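Local atomic coordinates of ABC transporter substrate binding protein (Ribose) (Agrobacterium vitis S4, PDB entry 4WT7), a protein that binds the sugar alcohol D-allitol between its two lobes and probably serves as the carbohydrate-binding component of an ABC transporter. Residues A[33-47]-A[84-97]. Residues are numbered along the deposited sequence; the frame is centred on the assembly and turned at random.
Sequences KRIGISTAGTDHFFD and LIAQKPDAIVQLLG. With X9X (D-allitol), chain C.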
loop_
_atom_site.group_PDB
_atom_site.type_symbol
_atom_site.label_atom_id
_atom_site.label_comp_id
_atom_site.label_asym_id
_atom_site.label_seq_id
_atom_site.Cartn_x
_atom_site.Cartn_y
_atom_site.Cartn_z
ATOM N N LYS A 33 -3.416 -23.056 -18.237
ATOM C CA LYS A 33 -2.506 -22.805 -17.114
ATOM C C LYS A 33 -3.284 -22.665 -15.822
ATOM O O LYS A 33 -4.436 -22.224 -15.808
ATOM C CB LYS A 33 -1.695 -21.514 -17.317
ATOM C CG LYS A 33 -0.979 -21.440 -18.639
ATOM C CD LYS A 33 0.088 -22.544 -18.770
ATOM C CE LYS A 33 0.737 -22.506 -20.142
ATOM N NZ LYS A 33 1.862 -23.465 -20.169
ATOM N N ARG A 34 -2.648 -23.038 -14.730
ATOM C CA ARG A 34 -3.209 -22.792 -13.401
ATOM C C ARG A 34 -2.331 -21.749 -12.715
ATOM O O ARG A 34 -1.102 -21.919 -12.622
ATOM C CB ARG A 34 -3.240 -24.097 -12.595
ATOM C CG ARG A 34 -4.377 -25.039 -12.995
ATOM C CD ARG A 34 -4.095 -26.521 -12.723
ATOM N NE ARG A 34 -3.603 -26.787 -11.359
ATOM C CZ ARG A 34 -2.331 -27.046 -11.034
ATOM N NH1 ARG A 34 -2.005 -27.267 -9.772
ATOM N NH2 ARG A 34 -1.377 -27.110 -11.946
ATOM N N ILE A 35 -2.954 -20.667 -12.238
ATOM C CA ILE A 35 -2.219 -19.592 -11.574
ATOM C C ILE A 35 -2.634 -19.446 -10.105
ATOM O O ILE A 35 -3.811 -19.184 -9.816
ATOM C CB ILE A 35 -2.443 -18.220 -12.298
ATOM C CG1 ILE A 35 -2.128 -18.331 -13.790
ATOM C CG2 ILE A 35 -1.608 -17.128 -11.639
ATOM C CD1 ILE A 35 -0.853 -19.073 -14.123
ATOM N N GLY A 36 -1.680 -19.644 -9.193
ATOM C CA GLY A 36 -1.901 -19.467 -7.769
ATOM C C GLY A 36 -1.959 -17.974 -7.476
ATOM O O GLY A 36 -1.056 -17.240 -7.865
ATOM N N ILE A 37 -3.009 -17.515 -6.796
ATOM C CA ILE A 37 -3.082 -16.098 -6.433
ATOM C C ILE A 37 -3.261 -15.965 -4.944
ATOM O O ILE A 37 -4.315 -16.295 -4.432
ATOM C CB ILE A 37 -4.279 -15.411 -7.128
ATOM C CG1 ILE A 37 -4.113 -15.455 -8.644
ATOM C CG2 ILE A 37 -4.434 -13.934 -6.679
ATOM C CD1 ILE A 37 -5.363 -15.103 -9.341
ATOM N N SER A 38 -2.236 -15.480 -4.257
ATOM C CA SER A 38 -2.203 -15.423 -2.787
ATOM C C SER A 38 -2.079 -13.989 -2.296
ATOM O O SER A 38 -1.153 -13.288 -2.684
ATOM C CB SER A 38 -1.009 -16.227 -2.243
ATOM O OG SER A 38 -0.837 -16.082 -0.830
ATOM N N THR A 39 -3.014 -13.553 -1.435
ATOM C CA THR A 39 -2.962 -12.204 -0.869
ATOM C C THR A 39 -2.869 -12.280 0.656
ATOM O O THR A 39 -3.442 -13.181 1.256
ATOM C CB THR A 39 -4.189 -11.366 -1.280
ATOM O OG1 THR A 39 -4.047 -10.035 -0.792
ATOM C CG2 THR A 39 -5.474 -11.923 -0.757
ATOM N N ALA A 40 -2.140 -11.348 1.277
ATOM C CA ALA A 40 -2.110 -11.277 2.733
ATOM C C ALA A 40 -3.537 -11.017 3.288
ATOM O O ALA A 40 -3.895 -11.529 4.340
ATOM C CB ALA A 40 -1.164 -10.200 3.199
ATOM N N GLY A 41 -4.337 -10.209 2.589
ATOM C CA GLY A 41 -5.728 -9.976 2.998
ATOM C C GLY A 41 -6.537 -9.305 1.907
ATOM O O GLY A 41 -6.012 -9.053 0.823
ATOM N N THR A 42 -7.807 -9.021 2.205
ATOM C CA THR A 42 -8.651 -8.229 1.327
ATOM C C THR A 42 -9.510 -7.220 2.112
ATOM O O THR A 42 -10.603 -6.907 1.670
ATOM C CB THR A 42 -9.685 -9.117 0.615
ATOM O OG1 THR A 42 -10.358 -9.921 1.603
ATOM C CG2 THR A 42 -9.025 -9.997 -0.407
ATOM N N ASP A 43 -9.041 -6.752 3.268
ATOM C CA ASP A 43 -9.929 -6.085 4.212
ATOM C C ASP A 43 -10.066 -4.587 3.970
ATOM O O ASP A 43 -10.717 -3.896 4.755
ATOM C CB ASP A 43 -9.434 -6.303 5.647
ATOM C CG ASP A 43 -8.410 -5.269 6.057
ATOM O OD1 ASP A 43 -7.467 -5.049 5.279
ATOM O OD2 ASP A 43 -8.576 -4.635 7.143
ATOM N N HIS A 44 -9.430 -4.066 2.924
ATOM C CA HIS A 44 -9.681 -2.689 2.507
ATOM C C HIS A 44 -9.384 -2.486 1.038
ATOM O O HIS A 44 -8.960 -3.408 0.355
ATOM C CB HIS A 44 -8.850 -1.713 3.329
ATOM C CG HIS A 44 -7.377 -1.874 3.153
ATOM N ND1 HIS A 44 -6.655 -2.841 3.826
ATOM C CD2 HIS A 44 -6.473 -1.185 2.421
ATOM C CE1 HIS A 44 -5.377 -2.747 3.494
ATOM N NE2 HIS A 44 -5.243 -1.741 2.653
ATOM N N PHE A 45 -9.565 -1.251 0.590
ATOM C CA PHE A 45 -9.683 -0.915 -0.835
ATOM C C PHE A 45 -8.547 -1.431 -1.694
ATOM O O PHE A 45 -8.780 -2.133 -2.674
ATOM C CB PHE A 45 -9.770 0.602 -0.984
ATOM C CG PHE A 45 -9.735 1.074 -2.391
ATOM C CD1 PHE A 45 -10.853 0.939 -3.214
ATOM C CD2 PHE A 45 -8.599 1.683 -2.894
ATOM C CE1 PHE A 45 -10.815 1.417 -4.525
ATOM C CE2 PHE A 45 -8.560 2.157 -4.193
ATOM C CZ PHE A 45 -9.658 2.014 -5.012
ATOM N N PHE A 46 -7.319 -1.087 -1.341
ATOM C CA PHE A 46 -6.199 -1.422 -2.199
ATOM C C PHE A 46 -6.128 -2.948 -2.386
ATOM O O PHE A 46 -6.041 -3.464 -3.529
ATOM C CB PHE A 46 -4.901 -0.880 -1.616
ATOM C CG PHE A 46 -3.695 -1.194 -2.440
ATOM C CD1 PHE A 46 -3.036 -2.396 -2.290
ATOM C CD2 PHE A 46 -3.213 -0.282 -3.357
ATOM C CE1 PHE A 46 -1.925 -2.687 -3.041
ATOM C CE2 PHE A 46 -2.098 -0.564 -4.120
ATOM C CZ PHE A 46 -1.456 -1.772 -3.967
ATOM N N ASP A 47 -6.205 -3.671 -1.274
ATOM C CA ASP A 47 -5.976 -5.100 -1.298
ATOM C C ASP A 47 -7.064 -5.846 -2.052
ATOM O O ASP A 47 -6.768 -6.731 -2.843
ATOM C CB ASP A 47 -5.884 -5.661 0.125
ATOM C CG ASP A 47 -4.793 -5.026 0.945
ATOM O OD1 ASP A 47 -4.143 -4.046 0.505
ATOM O OD2 ASP A 47 -4.586 -5.516 2.075
ATOM N N LEU A 84 -0.364 -23.985 -2.091
ATOM C CA LEU A 84 -0.169 -23.625 -3.502
ATOM C C LEU A 84 1.082 -24.315 -4.062
ATOM O O LEU A 84 1.091 -24.787 -5.204
ATOM C CB LEU A 84 -0.042 -22.128 -3.673
ATOM C CG LEU A 84 -1.324 -21.309 -3.550
ATOM C CD1 LEU A 84 -0.983 -19.808 -3.744
ATOM C CD2 LEU A 84 -2.390 -21.784 -4.542
ATOM N N ILE A 85 2.126 -24.383 -3.258
ATOM C CA ILE A 85 3.360 -25.045 -3.698
ATOM C C ILE A 85 3.125 -26.524 -3.985
ATOM O O ILE A 85 3.567 -27.042 -5.036
ATOM C CB ILE A 85 4.521 -24.864 -2.703
ATOM C CG1 ILE A 85 4.964 -23.393 -2.710
ATOM C CG2 ILE A 85 5.707 -25.743 -3.142
ATOM C CD1 ILE A 85 5.859 -22.978 -1.585
ATOM N N ALA A 86 2.405 -27.192 -3.083
ATOM C CA ALA A 86 2.077 -28.609 -3.243
ATOM C C ALA A 86 1.246 -28.804 -4.508
ATOM O O ALA A 86 1.160 -29.909 -5.064
ATOM C CB ALA A 86 1.277 -29.117 -2.015
ATOM N N GLN A 87 0.581 -27.737 -4.922
ATOM C CA GLN A 87 -0.268 -27.830 -6.097
ATOM C C GLN A 87 0.514 -27.700 -7.398
ATOM O O GLN A 87 -0.006 -28.024 -8.448
ATOM C CB GLN A 87 -1.409 -26.799 -6.051
ATOM C CG GLN A 87 -2.493 -27.026 -5.011
ATOM C CD GLN A 87 -2.853 -28.470 -4.814
ATOM O OE1 GLN A 87 -2.617 -29.044 -3.754
ATOM N NE2 GLN A 87 -3.434 -29.075 -5.815
ATOM N N LYS A 88 1.761 -27.243 -7.340
ATOM C CA LYS A 88 2.570 -27.021 -8.549
ATOM C C LYS A 88 1.813 -26.388 -9.723
ATOM O O LYS A 88 1.759 -26.937 -10.818
ATOM C CB LYS A 88 3.257 -28.317 -8.999
ATOM C CG LYS A 88 4.444 -28.675 -8.144
ATOM C CD LYS A 88 5.725 -27.910 -8.603
ATOM C CE LYS A 88 6.076 -28.195 -10.087
ATOM N NZ LYS A 88 7.135 -27.256 -10.633
ATOM N N PRO A 89 1.231 -25.220 -9.484
ATOM C CA PRO A 89 0.646 -24.391 -10.527
ATOM C C PRO A 89 1.727 -23.887 -11.450
ATOM O O PRO A 89 2.900 -24.030 -11.129
ATOM C CB PRO A 89 0.077 -23.218 -9.743
ATOM C CG PRO A 89 1.047 -23.091 -8.553
ATOM C CD PRO A 89 1.307 -24.516 -8.195
ATOM N N ASP A 90 1.324 -23.269 -12.558
ATOM C CA ASP A 90 2.269 -22.718 -13.520
ATOM C C ASP A 90 2.966 -21.444 -13.052
ATOM O O ASP A 90 4.036 -21.091 -13.554
ATOM C CB ASP A 90 1.563 -22.551 -14.843
ATOM C CG ASP A 90 1.066 -23.875 -15.365
ATOM O OD1 ASP A 90 1.927 -24.710 -15.737
ATOM O OD2 ASP A 90 -0.160 -24.105 -15.348
ATOM N N ALA A 91 2.367 -20.757 -12.075
ATOM C CA ALA A 91 3.012 -19.625 -11.432
ATOM C C ALA A 91 2.269 -19.316 -10.117
ATOM O O ALA A 91 1.123 -19.767 -9.913
ATOM C CB ALA A 91 3.021 -18.407 -12.364
ATOM N N ILE A 92 2.931 -18.597 -9.211
ATOM C CA ILE A 92 2.259 -18.064 -8.037
ATOM C C ILE A 92 2.463 -16.550 -7.983
ATOM O O ILE A 92 3.578 -16.071 -8.221
ATOM C CB ILE A 92 2.832 -18.699 -6.766
ATOM C CG1 ILE A 92 2.488 -20.183 -6.731
ATOM C CG2 ILE A 92 2.330 -17.991 -5.525
ATOM C CD1 ILE A 92 3.165 -20.972 -5.603
ATOM N N VAL A 93 1.406 -15.785 -7.685
ATOM C CA VAL A 93 1.566 -14.341 -7.496
ATOM C C VAL A 93 1.202 -14.024 -6.061
ATOM O O VAL A 93 0.116 -14.385 -5.592
ATOM C CB VAL A 93 0.646 -13.451 -8.422
ATOM C CG1 VAL A 93 1.125 -12.004 -8.385
ATOM C CG2 VAL A 93 0.640 -13.945 -9.832
ATOM N N GLN A 94 2.101 -13.353 -5.365
ATOM C CA GLN A 94 1.871 -13.000 -3.968
ATOM C C GLN A 94 1.663 -11.512 -3.822
ATOM O O GLN A 94 2.484 -10.697 -4.247
ATOM C CB GLN A 94 3.043 -13.463 -3.092
ATOM C CG GLN A 94 3.009 -12.948 -1.665
ATOM C CD GLN A 94 1.777 -13.426 -0.941
ATOM O OE1 GLN A 94 1.321 -14.564 -1.144
ATOM N NE2 GLN A 94 1.231 -12.583 -0.081
ATOM N N LEU A 95 0.555 -11.173 -3.198
ATOM C CA LEU A 95 0.162 -9.784 -3.010
ATOM C C LEU A 95 0.348 -9.361 -1.537
ATOM O O LEU A 95 -0.338 -9.852 -0.637
ATOM C CB LEU A 95 -1.302 -9.588 -3.450
ATOM C CG LEU A 95 -1.975 -8.271 -3.067
ATOM C CD1 LEU A 95 -1.286 -7.095 -3.726
ATOM C CD2 LEU A 95 -3.437 -8.301 -3.443
ATOM N N LEU A 96 1.266 -8.423 -1.327
ATOM C CA LEU A 96 1.516 -7.834 -0.022
ATOM C C LEU A 96 2.001 -8.878 0.972
ATOM O O LEU A 96 2.339 -10.024 0.613
ATOM C CB LEU A 96 0.277 -7.052 0.477
ATOM C CG LEU A 96 0.093 -5.714 -0.256
ATOM C CD1 LEU A 96 -1.311 -5.052 -0.084
ATOM C CD2 LEU A 96 1.199 -4.769 0.154
ATOM N N GLY A 97 2.072 -8.467 2.220
ATOM C CA GLY A 97 2.611 -9.310 3.251
ATOM C C GLY A 97 3.945 -8.763 3.704
ATOM O O GLY A 97 4.623 -8.000 2.972
HETATM O OAA X9X C . 0.562 -3.175 4.007
HETATM C CAG X9X C . -0.426 -2.233 4.226
HETATM C CAI X9X C . -0.831 -1.349 3.092
HETATM O OAC X9X C . 0.161 -0.400 2.783
HETATM C CAK X9X C . -1.299 -2.155 1.915
HETATM O OAE X9X C . -2.262 -3.004 2.408
HETATM C CAL X9X C . -1.995 -1.281 0.869
HETATM O OAF X9X C . -3.045 -0.568 1.425
HETATM C CAJ X9X C . -1.111 -0.387 0.023
HETATM O OAD X9X C . -0.761 0.805 0.637
HETATM C CAH X9X C . 0.116 -1.047 -0.570
HETATM O OAB X9X C . 0.559 -0.508 -1.797
HETATM O O HOH W 1 -4.516 -27.961 -7.986
HETATM O O HOH W 2 -0.950 -26.548 -14.943
#
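Strands 34-39 and 91-95 are parallel neighbours inside the sheet of one lobe of this periplasmic binding protein; the loop and helix start after the first (His44, Phe46, Asp47) and the turn after the second (Leu96) supply part of the D-allitol pocket. The pairing is regular from Gly36 to Ala40: Gly36 N to Ala91 O, Val93 N to Gly36 O, Ser38 N to Val93 O, Leu95 N to Ser38 O and Ala40 N to Leu95 O. Bare Gly36 lets Leu84, in helix 74-87, lay CD2 4.0 Å from Gly36 CA. On the same face, chi1 of 173° swings Ser38 OG opposite its backbone N, where it donates to Gln94 OE1 (2.7 Å) on a lone pair in the amide plane. Gln94, bent at chi2 (61°), directs NE2 to Leu96 O (2.9 Å), and Gln80 also bonds Ser38 OG. Side by side on the other face, Thr39 OG1 and Leu95 CD2 approach to 3.2 Å, while OG1 bonds Gly41 O. At the N-terminal end Asp90 OD2 takes the Arg34 N-H on its anti lone pair (2.8 Å), and Asp90 N returns a bond to Arg34 O. The Arg34 guanidinium turns its edge to the end of helix 74-87: Gln87 O lies in the guanidinium plane, though NH1 stands above the plane of that carbonyl; NH2 reaches Lys88 O weakly, and a water joins NH2 to Asp90 OD2. At the pocket end Leu96 CD1 lies against Asp47 OD1 (3.1 Å) and Phe46 CE1 (3.8 Å). Asp47 OD1 accepts OAE of the allitol and OD2 pairs with Arg72; His44 NE2 donates to OAF, and OAB lies over one face of the Phe46 ring, toward its rim. Polar grips on ligand hydroxyls thus sit beside apolar Phe46 and Leu96, a combination suited to a polyol, with Gln94 tying the Leu96 turn back to the sheet.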